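Local coordinates for protein isoprenyl transferase (Helicobacter pylori, PDB 2D2R) that probably catalyses, as a magnesium-dependent homodimer, the condensation of isopentenyl diphosphate with allylic pyrophosphates to make undecaprenyl diphosphate, at residues F105-D110 with L139-G144; G144-L149 with L198-L203; N176-R181 with L202-S207. All blocks are in the same frame, centred on the assembly; numbering follows the deposited sequence.

Interaction 1 (F105-D110 with L139-G144); sequences FRAIGD and LALNYG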
loop_
_atom_site.group_PDB
_atom_site.type_symbol
_atom_site.label_atom_id
_atom_site.label_comp_id
_atom_site.label_asym_id
_atom_site.label_seq_id
_atom_site.Cartn_x
_atom_site.Cartn_y
_atom_site.Cartn_z
ATOM N N PHE A 105 0.657 -14.472 20.475
ATOM C CA PHE A 105 -0.128 -13.268 20.311
ATOM C C PHE A 105 0.667 -11.979 20.236
ATOM O O PHE A 105 1.564 -11.733 21.015
ATOM C CB PHE A 105 -1.156 -13.148 21.439
ATOM C CG PHE A 105 -1.887 -11.830 21.459
ATOM C CD1 PHE A 105 -2.860 -11.533 20.493
ATOM C CD2 PHE A 105 -1.589 -10.878 22.429
ATOM C CE1 PHE A 105 -3.515 -10.309 20.506
ATOM C CE2 PHE A 105 -2.240 -9.643 22.450
ATOM C CZ PHE A 105 -3.208 -9.362 21.481
ATOM N N ARG A 106 0.334 -11.134 19.273
ATOM C CA ARG A 106 1.024 -9.867 19.179
ATOM C C ARG A 106 0.043 -8.773 18.787
ATOM O O ARG A 106 -0.839 -9.008 17.984
ATOM C CB ARG A 106 2.148 -9.980 18.153
ATOM C CG ARG A 106 3.207 -8.899 18.251
ATOM C CD ARG A 106 4.581 -9.449 17.765
ATOM N NE ARG A 106 5.397 -8.363 17.242
ATOM C CZ ARG A 106 6.600 -8.515 16.697
ATOM N NH1 ARG A 106 7.154 -9.716 16.609
ATOM N NH2 ARG A 106 7.238 -7.456 16.210
ATOM N N ALA A 107 0.163 -7.614 19.421
ATOM C CA ALA A 107 -0.657 -6.446 19.111
ATOM C C ALA A 107 0.223 -5.392 18.437
ATOM O O ALA A 107 1.399 -5.228 18.816
ATOM C CB ALA A 107 -1.223 -5.834 20.405
ATOM N N ILE A 108 -0.343 -4.692 17.441
ATOM C CA ILE A 108 0.332 -3.596 16.777
ATOM C C ILE A 108 -0.661 -2.460 16.713
ATOM O O ILE A 108 -1.876 -2.660 16.707
ATOM C CB ILE A 108 0.866 -3.974 15.342
ATOM C CG1 ILE A 108 -0.256 -4.353 14.378
ATOM C CG2 ILE A 108 1.874 -5.116 15.476
ATOM C CD1 ILE A 108 0.266 -4.715 12.952
ATOM N N GLY A 109 -0.147 -1.248 16.720
ATOM C CA GLY A 109 -1.012 -0.101 16.709
ATOM C C GLY A 109 -0.487 0.791 17.798
ATOM O O GLY A 109 0.506 0.451 18.448
ATOM N N ASP A 110 -1.133 1.926 17.988
ATOM C CA ASP A 110 -0.762 2.877 19.017
ATOM C C ASP A 110 -1.398 2.478 20.378
ATOM O O ASP A 110 -2.468 2.993 20.724
ATOM C CB ASP A 110 -1.302 4.231 18.622
ATOM C CG ASP A 110 -0.754 5.349 19.463
ATOM O OD1 ASP A 110 -0.067 5.097 20.494
ATOM O OD2 ASP A 110 -1.041 6.499 19.075
ATOM N N LEU A 139 -2.838 -8.734 15.981
ATOM C CA LEU A 139 -4.054 -7.930 15.876
ATOM C C LEU A 139 -3.652 -6.463 15.836
ATOM O O LEU A 139 -2.886 -5.956 16.687
ATOM C CB LEU A 139 -5.065 -8.170 17.036
ATOM C CG LEU A 139 -5.786 -9.544 17.125
ATOM C CD1 LEU A 139 -6.858 -9.502 18.282
ATOM C CD2 LEU A 139 -6.430 -9.923 15.830
ATOM N N ALA A 140 -4.151 -5.793 14.805
ATOM C CA ALA A 140 -3.916 -4.379 14.624
ATOM C C ALA A 140 -4.978 -3.662 15.446
ATOM O O ALA A 140 -6.146 -3.738 15.120
ATOM C CB ALA A 140 -4.072 -4.016 13.144
ATOM N N LEU A 141 -4.554 -2.980 16.498
ATOM C CA LEU A 141 -5.446 -2.284 17.400
ATOM C C LEU A 141 -5.138 -0.819 17.483
ATOM O O LEU A 141 -4.035 -0.421 17.839
ATOM C CB LEU A 141 -5.330 -2.926 18.795
ATOM C CG LEU A 141 -5.656 -4.413 18.802
ATOM C CD1 LEU A 141 -5.147 -5.049 20.134
ATOM C CD2 LEU A 141 -7.187 -4.622 18.676
ATOM N N ASN A 142 -6.134 0.011 17.183
ATOM C CA ASN A 142 -5.929 1.469 17.142
ATOM C C ASN A 142 -4.709 1.646 16.222
ATOM O O ASN A 142 -3.794 2.405 16.509
ATOM C CB ASN A 142 -5.595 2.052 18.516
ATOM C CG ASN A 142 -5.518 3.529 18.512
ATOM O OD1 ASN A 142 -6.207 4.214 17.724
ATOM N ND2 ASN A 142 -4.681 4.080 19.396
ATOM N N TYR A 143 -4.752 0.926 15.117
ATOM C CA TYR A 143 -3.642 0.906 14.151
ATOM C C TYR A 143 -3.802 1.749 12.900
ATOM O O TYR A 143 -4.869 1.767 12.277
ATOM C CB TYR A 143 -3.402 -0.535 13.687
ATOM C CG TYR A 143 -2.271 -0.643 12.681
ATOM C CD1 TYR A 143 -0.937 -0.812 13.098
ATOM C CD2 TYR A 143 -2.515 -0.457 11.316
ATOM C CE1 TYR A 143 0.141 -0.788 12.142
ATOM C CE2 TYR A 143 -1.462 -0.426 10.375
ATOM C CZ TYR A 143 -0.150 -0.586 10.773
ATOM O OH TYR A 143 0.864 -0.506 9.795
ATOM N N GLY A 144 -2.697 2.405 12.515
ATOM C CA GLY A 144 -2.700 3.174 11.283
ATOM C C GLY A 144 -1.268 3.108 10.785
ATOM O O GLY A 144 -0.368 3.284 11.580
#

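Interaction 2 (G144-L149 with L198-L203); sequences GSKNEL and LSNFLL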
loop_
_atom_site.group_PDB
_atom_site.type_symbol
_atom_site.label_atom_id
_atom_site.label_comp_id
_atom_site.label_asym_id
_atom_site.label_seq_id
_atom_site.Cartn_x
_atom_site.Cartn_y
_atom_site.Cartn_z
ATOM N N GLY A 144 -2.697 2.405 12.515
ATOM C CA GLY A 144 -2.700 3.174 11.283
ATOM C C GLY A 144 -1.268 3.108 10.785
ATOM O O GLY A 144 -0.368 3.284 11.580
ATOM N N SER A 145 -1.059 2.866 9.494
ATOM C CA SER A 145 0.293 2.779 8.946
ATOM C C SER A 145 1.067 4.068 9.014
ATOM O O SER A 145 2.231 4.081 9.404
ATOM C CB SER A 145 0.157 2.229 7.505
ATOM O OG SER A 145 1.373 1.839 7.020
ATOM N N LYS A 146 0.458 5.195 8.633
ATOM C CA LYS A 146 1.195 6.425 8.739
ATOM C C LYS A 146 1.592 6.687 10.168
ATOM O O LYS A 146 2.682 7.167 10.430
ATOM C CB LYS A 146 0.394 7.608 8.212
ATOM C CG LYS A 146 0.278 7.573 6.738
ATOM C CD LYS A 146 -0.439 8.858 6.262
ATOM C CE LYS A 146 -0.469 8.885 4.699
ATOM N NZ LYS A 146 -1.021 10.187 4.252
ATOM N N ASN A 147 0.698 6.394 11.111
ATOM C CA ASN A 147 1.038 6.585 12.518
ATOM C C ASN A 147 2.143 5.626 12.924
ATOM O O ASN A 147 3.057 6.012 13.621
ATOM C CB ASN A 147 -0.214 6.344 13.422
ATOM C CG ASN A 147 0.151 6.335 14.928
ATOM O OD1 ASN A 147 0.302 7.377 15.542
ATOM N ND2 ASN A 147 0.325 5.181 15.475
ATOM N N GLU A 148 2.080 4.368 12.504
ATOM C CA GLU A 148 3.152 3.435 12.857
ATOM C C GLU A 148 4.509 3.957 12.361
ATOM O O GLU A 148 5.505 3.917 13.073
ATOM C CB GLU A 148 2.911 2.046 12.275
ATOM C CG GLU A 148 3.988 0.989 12.654
ATOM C CD GLU A 148 3.858 -0.314 11.842
ATOM O OE1 GLU A 148 3.241 -0.303 10.726
ATOM O OE2 GLU A 148 4.376 -1.344 12.316
ATOM N N LEU A 149 4.555 4.460 11.126
ATOM C CA LEU A 149 5.803 4.980 10.598
ATOM C C LEU A 149 6.260 6.214 11.360
ATOM O O LEU A 149 7.480 6.437 11.556
ATOM C CB LEU A 149 5.660 5.276 9.093
ATOM C CG LEU A 149 5.722 3.963 8.281
ATOM C CD1 LEU A 149 5.028 4.127 6.886
ATOM C CD2 LEU A 149 7.228 3.544 8.120
ATOM N N LEU A 198 -6.340 0.267 0.418
ATOM C CA LEU A 198 -5.486 -0.351 1.461
ATOM C C LEU A 198 -5.910 0.130 2.849
ATOM O O LEU A 198 -5.626 -0.515 3.871
ATOM C CB LEU A 198 -4.029 0.060 1.310
ATOM C CG LEU A 198 -3.533 -0.253 -0.076
ATOM C CD1 LEU A 198 -2.209 0.541 -0.303
ATOM C CD2 LEU A 198 -3.308 -1.733 -0.172
ATOM N N SER A 199 -6.546 1.291 2.864
ATOM C CA SER A 199 -6.973 1.883 4.109
ATOM C C SER A 199 -5.908 2.031 5.180
ATOM O O SER A 199 -6.147 1.676 6.345
ATOM C CB SER A 199 -8.181 1.095 4.650
ATOM O OG SER A 199 -9.309 1.458 3.853
ATOM N N ASN A 200 -4.742 2.554 4.803
ATOM C CA ASN A 200 -3.674 2.865 5.784
ATOM C C ASN A 200 -3.280 1.654 6.659
ATOM O O ASN A 200 -3.051 1.775 7.844
ATOM C CB ASN A 200 -4.215 4.016 6.630
ATOM C CG ASN A 200 -3.156 4.727 7.416
ATOM O OD1 ASN A 200 -1.990 4.776 7.046
ATOM N ND2 ASN A 200 -3.564 5.269 8.571
ATOM N N PHE A 201 -3.251 0.491 6.044
ATOM C CA PHE A 201 -2.914 -0.751 6.708
ATOM C C PHE A 201 -1.675 -1.414 6.132
ATOM O O PHE A 201 -1.638 -1.812 4.939
ATOM C CB PHE A 201 -4.125 -1.687 6.585
ATOM C CG PHE A 201 -3.958 -3.062 7.229
ATOM C CD1 PHE A 201 -3.693 -3.188 8.586
ATOM C CD2 PHE A 201 -4.133 -4.224 6.478
ATOM C CE1 PHE A 201 -3.613 -4.488 9.204
ATOM C CE2 PHE A 201 -4.055 -5.506 7.067
ATOM C CZ PHE A 201 -3.801 -5.630 8.439
ATOM N N LEU A 202 -0.660 -1.549 6.978
ATOM C CA LEU A 202 0.575 -2.256 6.628
ATOM C C LEU A 202 1.095 -1.814 5.256
ATOM O O LEU A 202 1.458 -2.644 4.432
ATOM C CB LEU A 202 0.311 -3.774 6.594
ATOM C CG LEU A 202 -0.140 -4.414 7.936
ATOM C CD1 LEU A 202 -0.323 -5.969 7.765
ATOM C CD2 LEU A 202 0.905 -4.103 8.951
ATOM N N LEU A 203 1.182 -0.514 5.050
ATOM C CA LEU A 203 1.631 0.017 3.738
ATOM C C LEU A 203 3.080 -0.408 3.442
ATOM O O LEU A 203 3.405 -0.952 2.385
ATOM C CB LEU A 203 1.475 1.520 3.749
ATOM C CG LEU A 203 0.048 2.039 4.027
ATOM C CD1 LEU A 203 0.014 3.594 4.163
ATOM C CD2 LEU A 203 -0.817 1.674 2.869
HETATM O O HOH W 1 -2.049 6.740 10.690
#

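Interaction 3 (N176-R181 with L202-S207); sequences NRLDTR and LLWQSS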
loop_
_atom_site.group_PDB
_atom_site.type_symbol
_atom_site.label_atom_id
_atom_site.label_comp_id
_atom_site.label_asym_id
_atom_site.label_seq_id
_atom_site.Cartn_x
_atom_site.Cartn_y
_atom_site.Cartn_z
ATOM N N ASN A 176 13.131 -2.249 11.426
ATOM C CA ASN A 176 13.345 -2.833 12.756
ATOM C C ASN A 176 12.831 -2.021 13.926
ATOM O O ASN A 176 12.941 -2.446 15.076
ATOM C CB ASN A 176 14.834 -3.291 12.718
ATOM C CG ASN A 176 14.966 -4.511 11.763
ATOM O OD1 ASN A 176 15.462 -4.481 10.521
ATOM N ND2 ASN A 176 14.387 -5.628 12.243
ATOM N N ARG A 177 12.186 -0.881 13.632
ATOM C CA ARG A 177 11.565 -0.064 14.672
ATOM C C ARG A 177 10.030 -0.051 14.487
ATOM O O ARG A 177 9.339 0.588 15.305
ATOM C CB ARG A 177 12.006 1.402 14.648
ATOM C CG ARG A 177 13.463 1.731 14.816
ATOM C CD ARG A 177 14.009 1.188 16.141
ATOM N NE ARG A 177 15.458 1.435 16.244
ATOM C CZ ARG A 177 16.009 2.459 16.881
ATOM N NH1 ARG A 177 15.247 3.366 17.500
ATOM N NH2 ARG A 177 17.337 2.591 16.872
ATOM N N LEU A 178 9.507 -0.684 13.416
ATOM C CA LEU A 178 8.049 -0.731 13.176
ATOM C C LEU A 178 7.480 -1.720 14.183
ATOM O O LEU A 178 8.224 -2.542 14.684
ATOM C CB LEU A 178 7.767 -1.228 11.751
ATOM C CG LEU A 178 8.123 -0.114 10.726
ATOM C CD1 LEU A 178 8.058 -0.637 9.337
ATOM C CD2 LEU A 178 7.128 1.058 10.885
ATOM N N ASP A 179 6.188 -1.628 14.481
ATOM C CA ASP A 179 5.517 -2.562 15.439
ATOM C C ASP A 179 5.715 -4.011 14.988
ATOM O O ASP A 179 5.711 -4.944 15.787
ATOM C CB ASP A 179 3.997 -2.294 15.460
ATOM C CG ASP A 179 3.632 -0.928 15.980
ATOM O OD1 ASP A 179 2.413 -0.610 15.981
ATOM O OD2 ASP A 179 4.514 -0.137 16.398
ATOM N N THR A 180 5.882 -4.214 13.685
ATOM C CA THR A 180 6.033 -5.543 13.073
ATOM C C THR A 180 7.477 -6.043 13.002
ATOM O O THR A 180 7.752 -7.028 12.335
ATOM C CB THR A 180 5.515 -5.509 11.600
ATOM O OG1 THR A 180 6.140 -4.395 10.955
ATOM C CG2 THR A 180 4.006 -5.277 11.545
ATOM N N ARG A 181 8.403 -5.370 13.644
ATOM C CA ARG A 181 9.784 -5.811 13.552
ATOM C C ARG A 181 9.894 -7.336 13.780
ATOM O O ARG A 181 9.152 -7.924 14.604
ATOM C CB ARG A 181 10.623 -5.039 14.569
ATOM C CG ARG A 181 10.263 -5.310 16.006
ATOM C CD ARG A 181 10.997 -4.293 16.851
ATOM N NE ARG A 181 12.395 -4.675 17.108
ATOM C CZ ARG A 181 12.774 -5.593 18.015
ATOM N NH1 ARG A 181 11.872 -6.238 18.757
ATOM N NH2 ARG A 181 14.065 -5.869 18.188
ATOM N N LEU A 202 -0.660 -1.549 6.978
ATOM C CA LEU A 202 0.575 -2.256 6.628
ATOM C C LEU A 202 1.095 -1.814 5.256
ATOM O O LEU A 202 1.458 -2.644 4.432
ATOM C CB LEU A 202 0.311 -3.774 6.594
ATOM C CG LEU A 202 -0.140 -4.414 7.936
ATOM C CD1 LEU A 202 -0.323 -5.969 7.765
ATOM C CD2 LEU A 202 0.905 -4.103 8.951
ATOM N N LEU A 203 1.182 -0.514 5.050
ATOM C CA LEU A 203 1.631 0.017 3.738
ATOM C C LEU A 203 3.080 -0.408 3.442
ATOM O O LEU A 203 3.405 -0.952 2.385
ATOM C CB LEU A 203 1.475 1.520 3.749
ATOM C CG LEU A 203 0.048 2.039 4.027
ATOM C CD1 LEU A 203 0.014 3.594 4.163
ATOM C CD2 LEU A 203 -0.817 1.674 2.869
ATOM N N TRP A 204 3.942 -0.210 4.420
ATOM C CA TRP A 204 5.336 -0.564 4.290
ATOM C C TRP A 204 5.526 -2.049 4.152
ATOM O O TRP A 204 6.239 -2.483 3.263
ATOM C CB TRP A 204 6.100 -0.040 5.502
ATOM C CG TRP A 204 7.573 -0.405 5.529
ATOM C CD1 TRP A 204 8.135 -1.650 5.845
ATOM C CD2 TRP A 204 8.665 0.480 5.326
ATOM N NE1 TRP A 204 9.502 -1.552 5.842
ATOM C CE2 TRP A 204 9.851 -0.257 5.541
ATOM C CE3 TRP A 204 8.760 1.843 4.994
ATOM C CZ2 TRP A 204 11.116 0.323 5.428
ATOM C CZ3 TRP A 204 9.997 2.411 4.885
ATOM C CH2 TRP A 204 11.171 1.654 5.104
ATOM N N GLN A 205 4.858 -2.827 5.001
ATOM C CA GLN A 205 5.042 -4.268 5.005
ATOM C C GLN A 205 4.445 -5.020 3.836
ATOM O O GLN A 205 4.816 -6.124 3.596
ATOM C CB GLN A 205 4.497 -4.883 6.335
ATOM C CG GLN A 205 5.137 -4.177 7.564
ATOM C CD GLN A 205 4.418 -2.908 8.089
ATOM O OE1 GLN A 205 3.742 -2.186 7.344
ATOM N NE2 GLN A 205 4.629 -2.597 9.410
ATOM N N SER A 206 3.515 -4.393 3.128
ATOM C CA SER A 206 2.845 -5.024 2.000
ATOM C C SER A 206 3.395 -4.444 0.674
ATOM O O SER A 206 2.731 -4.576 -0.329
ATOM C CB SER A 206 1.323 -4.738 2.109
ATOM O OG SER A 206 0.810 -5.096 3.417
ATOM N N SER A 207 4.589 -3.849 0.667
ATOM C CA SER A 207 5.090 -3.220 -0.570
ATOM C C SER A 207 5.120 -4.170 -1.770
ATOM O O SER A 207 5.034 -3.729 -2.940
ATOM C CB SER A 207 6.499 -2.647 -0.357
ATOM O OG SER A 207 7.377 -3.715 -0.007
#

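Interaction 1 (F105-D110 with L139-G144)
Ile108 and the ring of Tyr143 cross obliquely where two parallel strands, 104-108 and 136-140, run out into their loops. Ile108 CG1 takes the crowded position between its own backbone N and carbonyl carbon (chi1 62°), which sets it 3.8 Å from Tyr143 CD1. Ile108 CG1 also lies 4.0 Å from Ala140 CB, on the same face of the sheet. Tyr143, with CG anti to the backbone N (chi1 180°), turns its ring edge to Gly109, whose CA is 3.7 Å from Tyr143 CD1. Having no side chain, Gly109 can bring CA to 3.2 Å from Leu141 O. The far end of the ring is fixed by a hydrogen bond between Tyr143 OH and Glu148.

On the other face, Phe105 and Leu139 cross at about a right angle, and the ring edge atom Phe105 CE1 is 4.1 Å from Leu139 CD1. Ala107 CB packs on Leu141 CD1 there, and helix 116-129 covers this side through Leu125 and Ile122. This is the parallel strand pair of a beta-alpha-beta unit.

The backbones are stitched by Leu139 N to Arg106 O, Ile108 N to Leu139 O, and Leu141 N to Ile108 O. The bond from Leu141 N to Ile108 O, at 2.7 Å, runs almost along the C=O axis. Beyond the strands, Asp110 and Asn142 lie side by side with carboxylate and amide planes 9° apart. Asn142 ND2 gives a 2.8 Å bond to a lone pair of Asp110 O, while Asp110 N returns one to Asn142 O. The chemistry therefore changes along the contact: apolar packing on both faces of a hydrogen-bonded strand pair, then a reciprocal polar clasp that keeps the two segments joined after the regular strand pairing stops.

Interaction 2 (G144-L149 with L198-L203)
The amino-terminal turn of helix 145-158 docks on the loop between strands 188-191 and 210-213, with Gly144 at the N-cap position. Asn200 supplies most of the partners. Its backbone bends through left-handed helical angles, and its side chain, with CG anti to the backbone N (chi1 -164°), swings back to the helix start. Ser145 N donates to Asn200 O at 2.8 Å, reaching it from above the carbonyl plane. Lys146 N is bonded to Asn200 OD1 at 2.9 Å, in the carbonyl plane and on a lone pair. The other branch of the amide, Asn200 ND2, passes 3.5 Å from Gly144 CA and donates to a water that also accepts from Asn147 N, so three successive helix N-H groups are served directly or through water.

Ser145 answers from its own side. Ser145 OG, anti to the backbone N, accepts from Leu203 N at 3.1 Å, while Leu203 CG is packed only 3.3 Å from Ser145 OG and Leu203 CD1 lies 3.6 Å from Ser145 CB. The Lys146 side chain crosses Asn200 at about a right angle, then extends away to a cation-pi contact with Trp204 of the second subunit.

Partial positive charge at the helix start would probably polarise both oxygens of Asn200. Leu198 and Ser199, in the same loop, probably bind substrate, as in relatives. The arrangement is a helix N-terminus capped from outside by a residue distant in sequence: Asn200 takes the first two N-H groups on its own oxygens and the third through its water.

Interaction 3 (N176-R181 with L202-S207)
Gln205 NE2 is held by two bonds, one to Thr180 OG1 and one to the carboxylate of Glu148 on helix 145-158. The first, 2.8 Å from Gln205 NE2 to Thr180 OG1, is nearly straight at 176°, and the hydroxyl oxygen lies practically in the amide plane. The two side chains meet tip to tip. A bend at the second torsion of Gln205 (chi2 88°) sends the amide toward Thr180, whose OG1 sits between its backbone N and carbonyl carbon (chi1 50°). Two partners in different directions should fix the rotation of this buried amide.

Beside this bond Leu178 crosses Trp204 at about a right angle. One methyl does the touching: Leu178 CD1 stands over a face of the indole, 3.8 Å from the centroid of the five-membered ring, in a CH-pi contact. The nearest ring atom to Leu178 CD1 is Trp204 CD1, at 3.6 Å. Thr180 CG2 faces Leu202 CD2 more loosely, 4.2 Å away.

Each side is a tight turn: type I from Leu178 to Arg181, and another from Trp204 to Ser207. Leu202 O takes bonds from both Ser206 N and Ser206 OG. Helix 145-158 packs against Leu178, strand 104-108 places Ile108 against Thr180 and Leu202, and Trp204 packs on Leu149 of the second subunit.

How the interactions relate
Glu148 ties the three contacts together. Glu148 OE1 lies 2.6 Å from Tyr143 OH of interaction 1 and 3.0 Å from Gln205 NE2 of interaction 3, while Glu148 itself belongs to the helix start in interaction 2. Interactions 1 and 3 also meet directly, with Gly109 N 2.7 Å from Asp179 OD1 and Arg106 NH2 bonded to Arg181 O. Gly144 is common to interactions 1 and 2, and Leu202 and Leu203 to interactions 2 and 3, whose centres are about 9 Å apart and which both touch the second subunit. Interaction 2 itself carries Leu198 and Ser199, which probably bind substrate; the Tyr143 side chain of interaction 1 is about 9 Å from that of Ser199.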